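Amuc_1102 (Akkermansia muciniphila, PDB 7DSZ) is of unknown function but adopts an immunoglobulin-like fold related to archaeal type IV pilus proteins, consistent with a part in a pilus-like assembly. Local coordinates at residues P15-R20 and V60-T65; D72-K77 and V101-G106; K96-V101 and P194-P199. All blocks are in the same frame, centred on the assembly; numbering follows the deposited sequence.

Overall arrangement
The three contacts follow the chain from the edge of one sheet into the other of an immunoglobulin-like fold. Contact 1 pairs strands 18-32 and 50-63 of the antiparallel sheet and closes before contact 2 opens. Contacts 2 and 3 both reach the mixed sheet; they alternate along the chain and share Val101 on strand 91-104, which pairs with strand 70-83 in one and 195-196 in the other. The centres of contacts 1 and 2 lie about 11 Å apart, those of contacts 2 and 3 about 9 Å, those of contacts 1 and 3 about 19 Å. A backbone hydrogen bond between Val60 and Gly106 joins contacts 1 and 2; contacts 2 and 3 both touch the second subunit.

Contact 1. Residues P15-R20 and V60-T65; sequences PRMQVR and VEAAPT
With CG anti to the backbone N (chi1 179°) and the chain extended at chi2, Met17 carries its sulfur to Ala62, where SD meets CB at 4.1 Å. Its CG lies 3.4 Å from the carbonyl O of Pro64, whose ring follows a cis peptide bond and brings CD alongside Met17 CB. Val19 and Val60 both hold CG1 anti to their backbone N, so these two methyls meet at 3.6 Å while the side chains cross obliquely. Between the side chains runs a regular antiparallel ladder. Gln18 and Ala63 exchange two nearly straight bonds, as do Arg20 and Glu61, whose closer bond, Glu61 N to Arg20 O, spans 2.8 Å and lies nearly along the C=O axis. The carbonyl of Ala63 is gripped twice, by Gln18 N and by a water whose oxygen lies 2.7 Å from Ala63 O and also accepts from Gln18 NE2. Beyond the ladder, Arg20 bends at chi2 and returns NH1 to Val19 O, 2.7 Å away. Gln18, Arg20, Glu61 and Ala63 occupy the exposed face of this strand pair, whereas Val19 turns inward with Met17 onto Ile71 of strand 70-83 and Tyr143 of strand 134-143, thereby joining the two sheets.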
ATOM      1  N   PRO C  15      16.723  19.653 -18.839  1.00 38.99           N
ATOM      2  CA  PRO C  15      15.310  19.939 -19.133  1.00 35.28           C
ATOM      3  C   PRO C  15      15.016  20.041 -20.617  1.00 34.40           C
ATOM      4  O   PRO C  15      13.840  19.995 -21.001  1.00 37.76           O
ATOM      5  CB  PRO C  15      15.070  21.280 -18.426  1.00 41.38           C
ATOM      6  CG  PRO C  15      16.415  21.924 -18.416  1.00 45.18           C
ATOM      7  CD  PRO C  15      17.403  20.810 -18.231  1.00 38.48           C
ATOM      8  N   ARG C  16      16.039  20.181 -21.454  1.00 37.01           N
ATOM      9  CA  ARG C  16      15.853  20.149 -22.895  1.00 37.46           C
ATOM     10  C   ARG C  16      15.854  18.732 -23.459  1.00 34.89           C
ATOM     11  O   ARG C  16      15.525  18.555 -24.636  1.00 29.86           O
ATOM     12  CB  ARG C  16      16.944  20.976 -23.589  1.00 48.83           C
ATOM     13  CG  ARG C  16      17.011  22.451 -23.169  1.00 54.56           C
ATOM     14  CD  ARG C  16      16.150  23.353 -24.054  1.00 64.50           C
ATOM     15  NE  ARG C  16      14.724  23.250 -23.739  1.00 76.31           N
ATOM     16  CZ  ARG C  16      13.756  23.855 -24.423  1.00 78.15           C
ATOM     17  NH1 ARG C  16      14.054  24.611 -25.474  1.00 75.91           N
ATOM     18  NH2 ARG C  16      12.487  23.702 -24.059  1.00 69.89           N
ATOM     19  N   MET C  17      16.206  17.723 -22.659  1.00 31.19           N
ATOM     20  CA  MET C  17      16.212  16.354 -23.167  1.00 25.57           C
ATOM     21  C   MET C  17      14.814  15.939 -23.611  1.00 25.25           C
ATOM     22  O   MET C  17      13.812  16.256 -22.962  1.00 27.62           O
ATOM     23  CB  MET C  17      16.738  15.385 -22.098  1.00 29.35           C
ATOM     24  CG  MET C  17      16.752  13.915 -22.527  1.00 25.92           C
ATOM     25  SD  MET C  17      17.295  12.811 -21.181  1.00 27.17           S
ATOM     26  CE  MET C  17      16.157  13.329 -19.907  1.00 26.87           C
ATOM     27  N   GLN C  18      14.744  15.259 -24.749  1.00 23.15           N
ATOM     28  CA  GLN C  18      13.502  14.709 -25.253  1.00 21.93           C
ATOM     29  C   GLN C  18      13.629  13.198 -25.292  1.00 20.03           C
ATOM     30  O   GLN C  18      14.727  12.643 -25.350  1.00 21.29           O
ATOM     31  CB  GLN C  18      13.152  15.260 -26.642  1.00 23.88           C
ATOM     32  CG  GLN C  18      13.147  16.779 -26.693  1.00 22.33           C
ATOM     33  CD  GLN C  18      12.749  17.306 -28.061  1.00 28.16           C
ATOM     34  OE1 GLN C  18      11.597  17.203 -28.470  1.00 33.44           O
ATOM     35  NE2 GLN C  18      13.708  17.849 -28.778  1.00 29.51           N
ATOM     36  N   VAL C  19      12.486  12.535 -25.283  1.00 22.68           N
ATOM     37  CA  VAL C  19      12.408  11.098 -25.085  1.00 22.59           C
ATOM     38  C   VAL C  19      11.488  10.510 -26.143  1.00 23.66           C
ATOM     39  O   VAL C  19      10.453  11.102 -26.473  1.00 24.59           O
ATOM     40  CB  VAL C  19      11.899  10.805 -23.651  1.00 28.79           C
ATOM     41  CG1 VAL C  19      11.420   9.395 -23.512  1.00 30.17           C
ATOM     42  CG2 VAL C  19      12.997  11.128 -22.634  1.00 30.71           C
ATOM     43  N   ARG C  20      11.866   9.352 -26.673  1.00 21.93           N
ATOM     44  CA  ARG C  20      11.030   8.578 -27.574  1.00 23.28           C
ATOM     45  C   ARG C  20      10.840   7.173 -27.026  1.00 23.91           C
ATOM     46  O   ARG C  20      11.796   6.534 -26.568  1.00 26.03           O
ATOM     47  CB  ARG C  20      11.635   8.507 -28.971  1.00 26.04           C
ATOM     48  CG  ARG C  20      11.673   9.870 -29.651  1.00 22.70           C
ATOM     49  CD  ARG C  20      10.259  10.367 -29.935  1.00 30.69           C
ATOM     50  NE  ARG C  20      10.234  11.702 -30.530  1.00 34.61           N
ATOM     51  CZ  ARG C  20      10.085  12.835 -29.849  1.00 31.22           C
ATOM     52  NH1 ARG C  20       9.941  12.830 -28.526  1.00 27.32           N
ATOM     53  NH2 ARG C  20      10.070  13.990 -30.499  1.00 28.57           N
ATOM     54  N   VAL C  60      12.949   2.721 -24.455  1.00 18.77           N
ATOM     55  CA  VAL C  60      13.093   4.175 -24.448  1.00 17.96           C
ATOM     56  C   VAL C  60      14.397   4.556 -25.134  1.00 17.74           C
ATOM     57  O   VAL C  60      15.420   3.897 -24.939  1.00 19.96           O
ATOM     58  CB  VAL C  60      13.089   4.737 -23.012  1.00 20.60           C
ATOM     59  CG1 VAL C  60      13.097   6.265 -23.026  1.00 20.47           C
ATOM     60  CG2 VAL C  60      11.903   4.197 -22.234  1.00 19.91           C
ATOM     61  N   GLU C  61      14.375   5.656 -25.886  1.00 21.12           N
ATOM     62  CA  GLU C  61      15.606   6.292 -26.351  1.00 20.32           C
ATOM     63  C   GLU C  61      15.488   7.784 -26.088  1.00 19.13           C
ATOM     64  O   GLU C  61      14.398   8.295 -25.834  1.00 20.98           O
ATOM     65  CB  GLU C  61      15.872   6.018 -27.844  1.00 22.26           C
ATOM     66  CG  GLU C  61      16.003   4.525 -28.230  1.00 23.02           C
ATOM     67  CD  GLU C  61      17.284   3.864 -27.728  1.00 24.21           C
ATOM     68  OE1 GLU C  61      18.166   4.575 -27.192  1.00 25.12           O
ATOM     69  OE2 GLU C  61      17.412   2.628 -27.896  1.00 28.82           O
ATOM     70  N   ALA C  62      16.620   8.499 -26.138  1.00 19.36           N
ATOM     71  CA  ALA C  62      16.578   9.900 -25.762  1.00 16.95           C
ATOM     72  C   ALA C  62      17.624  10.704 -26.530  1.00 17.65           C
ATOM     73  O   ALA C  62      18.642  10.177 -26.990  1.00 19.56           O
ATOM     74  CB  ALA C  62      16.801  10.087 -24.250  1.00 19.14           C
ATOM     75  N   ALA C  63      17.356  12.004 -26.612  1.00 23.61           N
ATOM     76  CA  ALA C  63      18.204  12.995 -27.259  1.00 22.36           C
ATOM     77  C   ALA C  63      18.289  14.233 -26.369  1.00 21.72           C
ATOM     78  O   ALA C  63      17.303  14.965 -26.221  1.00 25.70           O
ATOM     79  CB  ALA C  63      17.642  13.339 -28.643  1.00 22.56           C
ATOM     80  N   PRO C  64      19.437  14.500 -25.735  1.00 22.86           N
ATOM     81  CA  PRO C  64      20.627  13.658 -25.770  1.00 19.64           C
ATOM     82  C   PRO C  64      20.482  12.511 -24.779  1.00 24.26           C
ATOM     83  O   PRO C  64      19.520  12.498 -24.009  1.00 24.18           O
ATOM     84  CB  PRO C  64      21.746  14.618 -25.349  1.00 24.22           C
ATOM     85  CG  PRO C  64      21.065  15.559 -24.422  1.00 26.06           C
ATOM     86  CD  PRO C  64      19.652  15.725 -24.944  1.00 24.63           C
ATOM     87  N   THR C  65      21.413  11.590 -24.799  1.00 21.20           N
ATOM     88  CA  THR C  65      21.321  10.443 -23.902  1.00 22.92           C
ATOM     89  C   THR C  65      21.724  10.861 -22.491  1.00 21.70           C
ATOM     90  O   THR C  65      22.788  11.463 -22.309  1.00 24.17           O
ATOM     91  CB  THR C  65      22.197   9.313 -24.415  1.00 22.36           C
ATOM     92  OG1 THR C  65      21.754   8.955 -25.726  1.00 20.05           O
ATOM     93  CG2 THR C  65      22.100   8.078 -23.509  1.00 24.19           C
TER
HETATM   94  O   HOH W   1      16.521  17.178 -27.485  1.00 33.88           O

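Contact 2. Residues D72-K77 and V101-G106; sequences DALTFK and VNVPVG
Val101 enters with CG1 anti to its carbonyl carbon (chi1 -71°), which puts CG2 in the crowded position between backbone N and carbonyl carbon. CG1 faces the methyl of Ala73 at 4.2 Å, in a non-hydrogen-bonded antiparallel pair. The carbonyl O of Asp72 also lies against this residue, 3.6 Å from Val101 CB, and receives a CA-H...O contact from Val101 CA. At Asn102 the chain turns a corner through a left-handed backbone conformation (phi 56°). Its N-H donates to Asp72 O over 3.0 Å, approaching from well above the carbonyl plane. A water completes the bridge: it donates to the same Asp72 O at 3.2 Å and to Asn102 OD1 at 2.7 Å, so the buried carbonyl is held by two donors just where both strands change direction. The amide group of Asn102 reaches across the subunit boundary, ND2 to Ser118 and Ser119 and OD1 to Arg122 of the second subunit. That same Arg122 forms a salt bridge with Asp72, whose carboxylate is also held by Thr11 and Thr12 of its own chain; the cluster would probably favour a charged Asp72. The side chain of Val103, beyond the corner, points toward residues 72-77. With CG1 anti to the backbone N (chi1 -177°), it meets Leu74 CD1 at 3.9 Å, the two side chains crossing at about a right angle, while its CG2 stands 4.1 Å from Leu74 N. Leu74 and Val103 both pack on Phe58 and Val60 of strand 50-63, and Leu74 also touches Val141 and Tyr143 of strand 134-143; Leu74 and Val103 thus sit between the two sheets, while the corner beside them faces the second subunit.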
ATOM      1  N   ASP C  72      13.960  10.294 -15.442  1.00 19.22           N
ATOM      2  CA  ASP C  72      13.284  10.424 -14.151  1.00 18.32           C
ATOM      3  C   ASP C  72      12.021   9.580 -14.075  1.00 19.08           C
ATOM      4  O   ASP C  72      11.794   8.881 -13.080  1.00 19.14           O
ATOM      5  CB  ASP C  72      12.916  11.881 -13.889  1.00 21.17           C
ATOM      6  CG  ASP C  72      14.086  12.709 -13.441  1.00 32.71           C
ATOM      7  OD1 ASP C  72      14.994  12.164 -12.774  1.00 24.63           O
ATOM      8  OD2 ASP C  72      14.071  13.918 -13.746  1.00 28.98           O
ATOM      9  N   ALA C  73      11.148   9.691 -15.082  1.00 21.04           N
ATOM     10  CA  ALA C  73       9.819   9.085 -14.999  1.00 18.51           C
ATOM     11  C   ALA C  73       9.174   9.046 -16.374  1.00 19.99           C
ATOM     12  O   ALA C  73       9.538   9.802 -17.272  1.00 21.07           O
ATOM     13  CB  ALA C  73       8.898   9.844 -14.039  1.00 21.34           C
ATOM     14  N   LEU C  74       8.187   8.156 -16.507  1.00 18.96           N
ATOM     15  CA  LEU C  74       7.271   8.090 -17.639  1.00 16.67           C
ATOM     16  C   LEU C  74       5.904   7.776 -17.072  1.00 21.88           C
ATOM     17  O   LEU C  74       5.785   6.922 -16.186  1.00 19.79           O
ATOM     18  CB  LEU C  74       7.633   6.973 -18.626  1.00 19.15           C
ATOM     19  CG  LEU C  74       8.781   7.108 -19.595  1.00 22.38           C
ATOM     20  CD1 LEU C  74       8.874   5.822 -20.395  1.00 20.55           C
ATOM     21  CD2 LEU C  74       8.502   8.322 -20.510  1.00 20.32           C
ATOM     22  N   THR C  75       4.871   8.424 -17.590  1.00 21.38           N
ATOM     23  CA  THR C  75       3.510   8.120 -17.163  1.00 16.95           C
ATOM     24  C   THR C  75       2.814   7.295 -18.236  1.00 19.47           C
ATOM     25  O   THR C  75       2.756   7.702 -19.401  1.00 21.05           O
ATOM     26  CB  THR C  75       2.737   9.406 -16.865  1.00 21.27           C
ATOM     27  OG1 THR C  75       3.332  10.047 -15.731  1.00 24.01           O
ATOM     28  CG2 THR C  75       1.283   9.092 -16.540  1.00 25.70           C
ATOM     29  N   PHE C  76       2.329   6.120 -17.855  1.00 18.46           N
ATOM     30  CA  PHE C  76       1.567   5.256 -18.746  1.00 16.83           C
ATOM     31  C   PHE C  76       0.095   5.382 -18.396  1.00 20.33           C
ATOM     32  O   PHE C  76      -0.281   5.179 -17.243  1.00 21.31           O
ATOM     33  CB  PHE C  76       1.997   3.794 -18.596  1.00 17.17           C
ATOM     34  CG  PHE C  76       3.220   3.438 -19.381  1.00 17.31           C
ATOM     35  CD1 PHE C  76       4.445   4.019 -19.078  1.00 17.25           C
ATOM     36  CD2 PHE C  76       3.149   2.523 -20.419  1.00 17.08           C
ATOM     37  CE1 PHE C  76       5.587   3.688 -19.800  1.00 17.43           C
ATOM     38  CE2 PHE C  76       4.293   2.189 -21.154  1.00 18.45           C
ATOM     39  CZ  PHE C  76       5.516   2.788 -20.837  1.00 17.26           C
ATOM     40  N   LYS C  77      -0.737   5.687 -19.387  1.00 17.78           N
ATOM     41  CA  LYS C  77      -2.183   5.729 -19.196  1.00 17.61           C
ATOM     42  C   LYS C  77      -2.789   4.544 -19.934  1.00 18.02           C
ATOM     43  O   LYS C  77      -2.584   4.391 -21.143  1.00 19.07           O
ATOM     44  CB  LYS C  77      -2.760   7.055 -19.689  1.00 18.15           C
ATOM     45  CG  LYS C  77      -2.249   8.238 -18.901  1.00 22.49           C
ATOM     46  CD  LYS C  77      -2.744   9.570 -19.476  1.00 25.54           C
ATOM     47  CE  LYS C  77      -2.439  10.729 -18.510  1.00 33.98           C
ATOM     48  NZ  LYS C  77      -2.881  12.043 -19.078  1.00 33.38           N
ATOM     49  N   VAL C 101       9.281   5.253 -12.366  1.00 16.38           N
ATOM     50  CA  VAL C 101      10.426   6.105 -12.073  1.00 17.40           C
ATOM     51  C   VAL C 101      11.700   5.324 -12.348  1.00 16.38           C
ATOM     52  O   VAL C 101      11.719   4.089 -12.312  1.00 18.37           O
ATOM     53  CB  VAL C 101      10.410   6.637 -10.621  1.00 16.28           C
ATOM     54  CG1 VAL C 101       9.296   7.665 -10.453  1.00 20.06           C
ATOM     55  CG2 VAL C 101      10.232   5.483  -9.644  1.00 17.50           C
ATOM     56  N   ASN C 102      12.765   6.065 -12.663  1.00 17.37           N
ATOM     57  CA  ASN C 102      14.052   5.481 -13.035  1.00 18.36           C
ATOM     58  C   ASN C 102      13.886   4.526 -14.214  1.00 18.11           C
ATOM     59  O   ASN C 102      14.106   3.323 -14.102  1.00 18.48           O
ATOM     60  CB  ASN C 102      14.694   4.729 -11.858  1.00 20.35           C
ATOM     61  CG  ASN C 102      14.975   5.608 -10.672  1.00 19.20           C
ATOM     62  OD1 ASN C 102      15.266   6.800 -10.799  1.00 20.97           O
ATOM     63  ND2 ASN C 102      14.871   5.019  -9.482  1.00 19.22           N
ATOM     64  N   VAL C 103      13.458   5.065 -15.347  1.00 17.17           N
ATOM     65  CA  VAL C 103      13.203   4.257 -16.531  1.00 17.65           C
ATOM     66  C   VAL C 103      14.508   4.192 -17.320  1.00 19.79           C
ATOM     67  O   VAL C 103      15.040   5.255 -17.700  1.00 18.31           O
ATOM     68  CB  VAL C 103      12.055   4.826 -17.373  1.00 16.60           C
ATOM     69  CG1 VAL C 103      11.774   3.908 -18.549  1.00 17.96           C
ATOM     70  CG2 VAL C 103      10.790   4.949 -16.507  1.00 20.65           C
ATOM     71  N   PRO C 104      15.081   3.009 -17.519  1.00 19.89           N
ATOM     72  CA  PRO C 104      16.363   2.913 -18.221  1.00 18.65           C
ATOM     73  C   PRO C 104      16.176   3.235 -19.691  1.00 20.82           C
ATOM     74  O   PRO C 104      15.102   3.027 -20.257  1.00 20.39           O
ATOM     75  CB  PRO C 104      16.765   1.447 -18.021  1.00 23.89           C
ATOM     76  CG  PRO C 104      15.477   0.726 -17.934  1.00 26.68           C
ATOM     77  CD  PRO C 104      14.526   1.680 -17.200  1.00 22.04           C
ATOM     78  N   VAL C 105      17.231   3.772 -20.294  1.00 19.32           N
ATOM     79  CA  VAL C 105      17.250   4.105 -21.715  1.00 18.86           C
ATOM     80  C   VAL C 105      17.988   3.000 -22.459  1.00 20.94           C
ATOM     81  O   VAL C 105      18.997   2.472 -21.969  1.00 23.65           O
ATOM     82  CB  VAL C 105      17.913   5.482 -21.944  1.00 23.75           C
ATOM     83  CG1 VAL C 105      17.976   5.815 -23.418  1.00 27.56           C
ATOM     84  CG2 VAL C 105      17.156   6.577 -21.194  1.00 24.42           C
ATOM     85  N   GLY C 106      17.470   2.611 -23.624  1.00 20.04           N
ATOM     86  CA  GLY C 106      18.135   1.609 -24.437  1.00 22.11           C
ATOM     87  C   GLY C 106      17.940   0.179 -23.991  1.00 28.76           C
ATOM     88  O   GLY C 106      18.728  -0.691 -24.370  1.00 25.55           O
TER
HETATM   89  O   HOH W   2      13.497   8.772 -10.351  1.00 23.71           O

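Contact 3. Residues K96-V101 and P194-P199; sequences KEVKYV and PEIMRP
The phenol ring of Tyr100 has Val98 CG1 over one face, 3.5 Å above the plane and offset toward the rim. At its edge, near the ring plane, lie the carbonyl oxygens of Pro194 and Glu195, the latter 3.5 Å from CD1. Ile196 comes obliquely, its CG1 3.7 Å from Tyr100 CE1, and the Pro194 ring crosses the tyrosine obliquely beside CD1. The hydroxyl end is engaged by the backbone N of Ser112, and Phe76 meets the ring edge-to-face. An alanine in place of Tyr100 would probably disturb the seating of Pro194 and Ile196, because the ring that both lean on and its hydroxyl link to Ser112 would be gone. Residues 195-196 form a short, weakly bonded antiparallel strand beside strand 91-104, in which Tyr100 and Ile196 make a non-hydrogen-bonded pair. Met197 N donates to Lys99 O over 2.8 Å, nearly along the C=O axis, and Val101 N donates to Glu195 O over 2.9 Å from above the carbonyl plane. Waters bridge Lys99 N to Met197 O and Val101 O to Glu195 N. The two methyls of Val101 serve different partners. CG1 touches Met197 CE at 3.6 Å, a position reached through bends at chi2 and chi3 of the methionine, whereas CG2 lies 3.7 Å from Glu195 CD. Glu195, extended with CG anti to its backbone N, carries OE1 onward to Ser116 of the second subunit. Lys99 runs alongside Met197, and its amine makes a weak bond to Tyr174 of that subunit. The chemistry therefore divides: apolar side chains and direct backbone hydrogen bonds fix residues 194-197 to the sheet, while the glutamate and lysine ends extend the contact into the subunit interface.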
ATOM      1  N   LYS C  96      -6.383   3.664 -15.948  1.00 18.24           N
ATOM      2  CA  LYS C  96      -5.371   3.648 -14.901  1.00 15.61           C
ATOM      3  C   LYS C  96      -4.142   4.422 -15.350  1.00 17.76           C
ATOM      4  O   LYS C  96      -3.674   4.233 -16.476  1.00 19.20           O
ATOM      5  CB  LYS C  96      -4.984   2.210 -14.551  1.00 17.16           C
ATOM      6  CG  LYS C  96      -3.971   2.109 -13.427  1.00 17.75           C
ATOM      7  CD  LYS C  96      -4.589   2.519 -12.095  1.00 18.28           C
ATOM      8  CE  LYS C  96      -3.743   2.013 -10.929  1.00 21.43           C
ATOM      9  NZ  LYS C  96      -4.436   2.254  -9.610  1.00 24.31           N
ATOM     10  N   GLU C  97      -3.626   5.274 -14.464  1.00 16.25           N
ATOM     11  CA  GLU C  97      -2.325   5.921 -14.622  1.00 17.98           C
ATOM     12  C   GLU C  97      -1.291   5.183 -13.785  1.00 18.85           C
ATOM     13  O   GLU C  97      -1.509   4.958 -12.588  1.00 19.58           O
ATOM     14  CB  GLU C  97      -2.361   7.376 -14.164  1.00 24.24           C
ATOM     15  CG  GLU C  97      -2.727   8.364 -15.213  1.00 37.43           C
ATOM     16  CD  GLU C  97      -2.821   9.782 -14.662  1.00 48.58           C
ATOM     17  OE1 GLU C  97      -3.936  10.364 -14.682  1.00 41.66           O
ATOM     18  OE2 GLU C  97      -1.776  10.296 -14.196  1.00 43.12           O
ATOM     19  N   VAL C  98      -0.175   4.818 -14.410  1.00 17.43           N
ATOM     20  CA  VAL C  98       0.972   4.228 -13.722  1.00 17.70           C
ATOM     21  C   VAL C  98       2.174   5.112 -14.016  1.00 18.82           C
ATOM     22  O   VAL C  98       2.569   5.253 -15.180  1.00 19.72           O
ATOM     23  CB  VAL C  98       1.234   2.781 -14.172  1.00 18.21           C
ATOM     24  CG1 VAL C  98       2.380   2.160 -13.379  1.00 18.31           C
ATOM     25  CG2 VAL C  98      -0.033   1.927 -14.032  1.00 17.38           C
ATOM     26  N   LYS C  99       2.759   5.710 -12.975  1.00 18.19           N
ATOM     27  CA  LYS C  99       3.954   6.532 -13.148  1.00 15.21           C
ATOM     28  C   LYS C  99       5.159   5.681 -12.774  1.00 17.02           C
ATOM     29  O   LYS C  99       5.289   5.258 -11.622  1.00 20.91           O
ATOM     30  CB  LYS C  99       3.894   7.801 -12.299  1.00 19.51           C
ATOM     31  CG  LYS C  99       5.090   8.736 -12.529  1.00 25.18           C
ATOM     32  CD  LYS C  99       4.952  10.022 -11.718  1.00 31.74           C
ATOM     33  CE  LYS C  99       6.186  10.913 -11.863  1.00 39.75           C
ATOM     34  NZ  LYS C  99       5.894  12.226 -12.533  1.00 45.41           N
ATOM     35  N   TYR C 100       6.009   5.400 -13.753  1.00 17.20           N
ATOM     36  CA  TYR C 100       7.235   4.647 -13.524  1.00 13.79           C
ATOM     37  C   TYR C 100       8.357   5.627 -13.255  1.00 18.11           C
ATOM     38  O   TYR C 100       8.385   6.707 -13.840  1.00 19.28           O
ATOM     39  CB  TYR C 100       7.581   3.789 -14.743  1.00 14.42           C
ATOM     40  CG  TYR C 100       6.642   2.650 -14.929  1.00 17.15           C
ATOM     41  CD1 TYR C 100       6.720   1.525 -14.113  1.00 16.79           C
ATOM     42  CD2 TYR C 100       5.644   2.705 -15.896  1.00 17.53           C
ATOM     43  CE1 TYR C 100       5.846   0.467 -14.281  1.00 16.74           C
ATOM     44  CE2 TYR C 100       4.770   1.647 -16.072  1.00 18.37           C
ATOM     45  CZ  TYR C 100       4.875   0.545 -15.262  1.00 17.55           C
ATOM     46  OH  TYR C 100       4.008  -0.506 -15.423  1.00 17.42           O
ATOM     47  N   VAL C 101       9.281   5.253 -12.366  1.00 16.38           N
ATOM     48  CA  VAL C 101      10.426   6.105 -12.073  1.00 17.40           C
ATOM     49  C   VAL C 101      11.700   5.324 -12.348  1.00 16.38           C
ATOM     50  O   VAL C 101      11.719   4.089 -12.312  1.00 18.37           O
ATOM     51  CB  VAL C 101      10.410   6.637 -10.621  1.00 16.28           C
ATOM     52  CG1 VAL C 101       9.296   7.665 -10.453  1.00 20.06           C
ATOM     53  CG2 VAL C 101      10.232   5.483  -9.644  1.00 17.50           C
ATOM     54  N   PRO C 194       9.960  -1.335 -14.658  1.00 15.94           N
ATOM     55  CA  PRO C 194      10.548  -0.281 -13.824  1.00 16.10           C
ATOM     56  C   PRO C 194       9.827  -0.169 -12.485  1.00 18.21           C
ATOM     57  O   PRO C 194       8.736  -0.707 -12.265  1.00 18.44           O
ATOM     58  CB  PRO C 194      10.366   0.998 -14.653  1.00 19.04           C
ATOM     59  CG  PRO C 194       9.880   0.541 -16.023  1.00 19.43           C
ATOM     60  CD  PRO C 194       9.196  -0.771 -15.786  1.00 17.75           C
ATOM     61  N   GLU C 195      10.471   0.565 -11.579  1.00 15.78           N
ATOM     62  CA  GLU C 195       9.868   0.920 -10.299  1.00 13.70           C
ATOM     63  C   GLU C 195       8.627   1.781 -10.509  1.00 17.62           C
ATOM     64  O   GLU C 195       8.589   2.632 -11.399  1.00 17.90           O
ATOM     65  CB  GLU C 195      10.901   1.680  -9.456  1.00 17.08           C
ATOM     66  CG  GLU C 195      10.413   2.158  -8.096  1.00 19.16           C
ATOM     67  CD  GLU C 195      11.488   2.933  -7.331  1.00 19.56           C
ATOM     68  OE1 GLU C 195      12.637   3.010  -7.817  1.00 19.41           O
ATOM     69  OE2 GLU C 195      11.173   3.436  -6.237  1.00 20.58           O
ATOM     70  N   ILE C 196       7.614   1.585  -9.665  1.00 17.61           N
ATOM     71  CA  ILE C 196       6.383   2.385  -9.717  1.00 17.08           C
ATOM     72  C   ILE C 196       6.421   3.461  -8.647  1.00 21.35           C
ATOM     73  O   ILE C 196       6.665   3.163  -7.473  1.00 20.13           O
ATOM     74  CB  ILE C 196       5.141   1.505  -9.524  1.00 15.96           C
ATOM     75  CG1 ILE C 196       5.063   0.461 -10.640  1.00 18.69           C
ATOM     76  CG2 ILE C 196       3.865   2.389  -9.415  1.00 17.89           C
ATOM     77  CD1 ILE C 196       4.003  -0.611 -10.394  1.00 19.62           C
ATOM     78  N   MET C 197       6.111   4.698  -9.031  1.00 17.43           N
ATOM     79  CA  MET C 197       6.029   5.774  -8.054  1.00 19.60           C
ATOM     80  C   MET C 197       4.807   5.574  -7.153  1.00 23.52           C
ATOM     81  O   MET C 197       3.689   5.385  -7.643  1.00 25.55           O
ATOM     82  CB  MET C 197       5.953   7.129  -8.753  1.00 20.49           C
ATOM     83  CG  MET C 197       5.899   8.271  -7.771  1.00 28.05           C
ATOM     84  SD  MET C 197       7.555   8.602  -7.144  1.00 43.79           S
ATOM     85  CE  MET C 197       7.941  10.035  -8.160  1.00 42.21           C
ATOM     86  N   ARG C 198       5.039   5.584  -5.840  1.00 21.57           N
ATOM     87  CA  ARG C 198       3.990   5.366  -4.842  1.00 26.50           C
ATOM     88  C   ARG C 198       3.050   6.572  -4.781  1.00 32.27           C
ATOM     89  O   ARG C 198       3.404   7.671  -5.216  1.00 28.75           O
ATOM     90  CB  ARG C 198       4.607   5.118  -3.457  1.00 29.19           C
ATOM     91  CG  ARG C 198       5.384   3.804  -3.293  1.00 28.36           C
ATOM     92  CD  ARG C 198       4.507   2.626  -2.853  1.00 24.72           C
ATOM     93  NE  ARG C 198       5.208   1.359  -3.061  1.00 24.86           N
ATOM     94  CZ  ARG C 198       4.740   0.162  -2.708  1.00 25.89           C
ATOM     95  NH1 ARG C 198       3.563   0.054  -2.108  1.00 28.01           N
ATOM     96  NH2 ARG C 198       5.450  -0.933  -2.958  1.00 27.68           N
ATOM     97  N   PRO C 199       1.844   6.396  -4.229  1.00 35.66           N
ATOM     98  CA  PRO C 199       0.877   7.505  -4.228  1.00 42.00           C
ATOM     99  C   PRO C 199       1.380   8.683  -3.403  1.00 47.46           C
ATOM    100  O   PRO C 199       2.052   8.513  -2.381  1.00 43.31           O
ATOM    101  CB  PRO C 199      -0.386   6.880  -3.615  1.00 36.51           C
ATOM    102  CG  PRO C 199      -0.208   5.393  -3.762  1.00 38.26           C
ATOM    103  CD  PRO C 199       1.270   5.166  -3.645  1.00 35.31           C
TER
HETATM  104  O   HOH W   3       1.965   5.423 -10.193  1.00 20.12           O
HETATM  105  O   HOH W   4      13.045   1.447 -12.353  1.00 17.12           O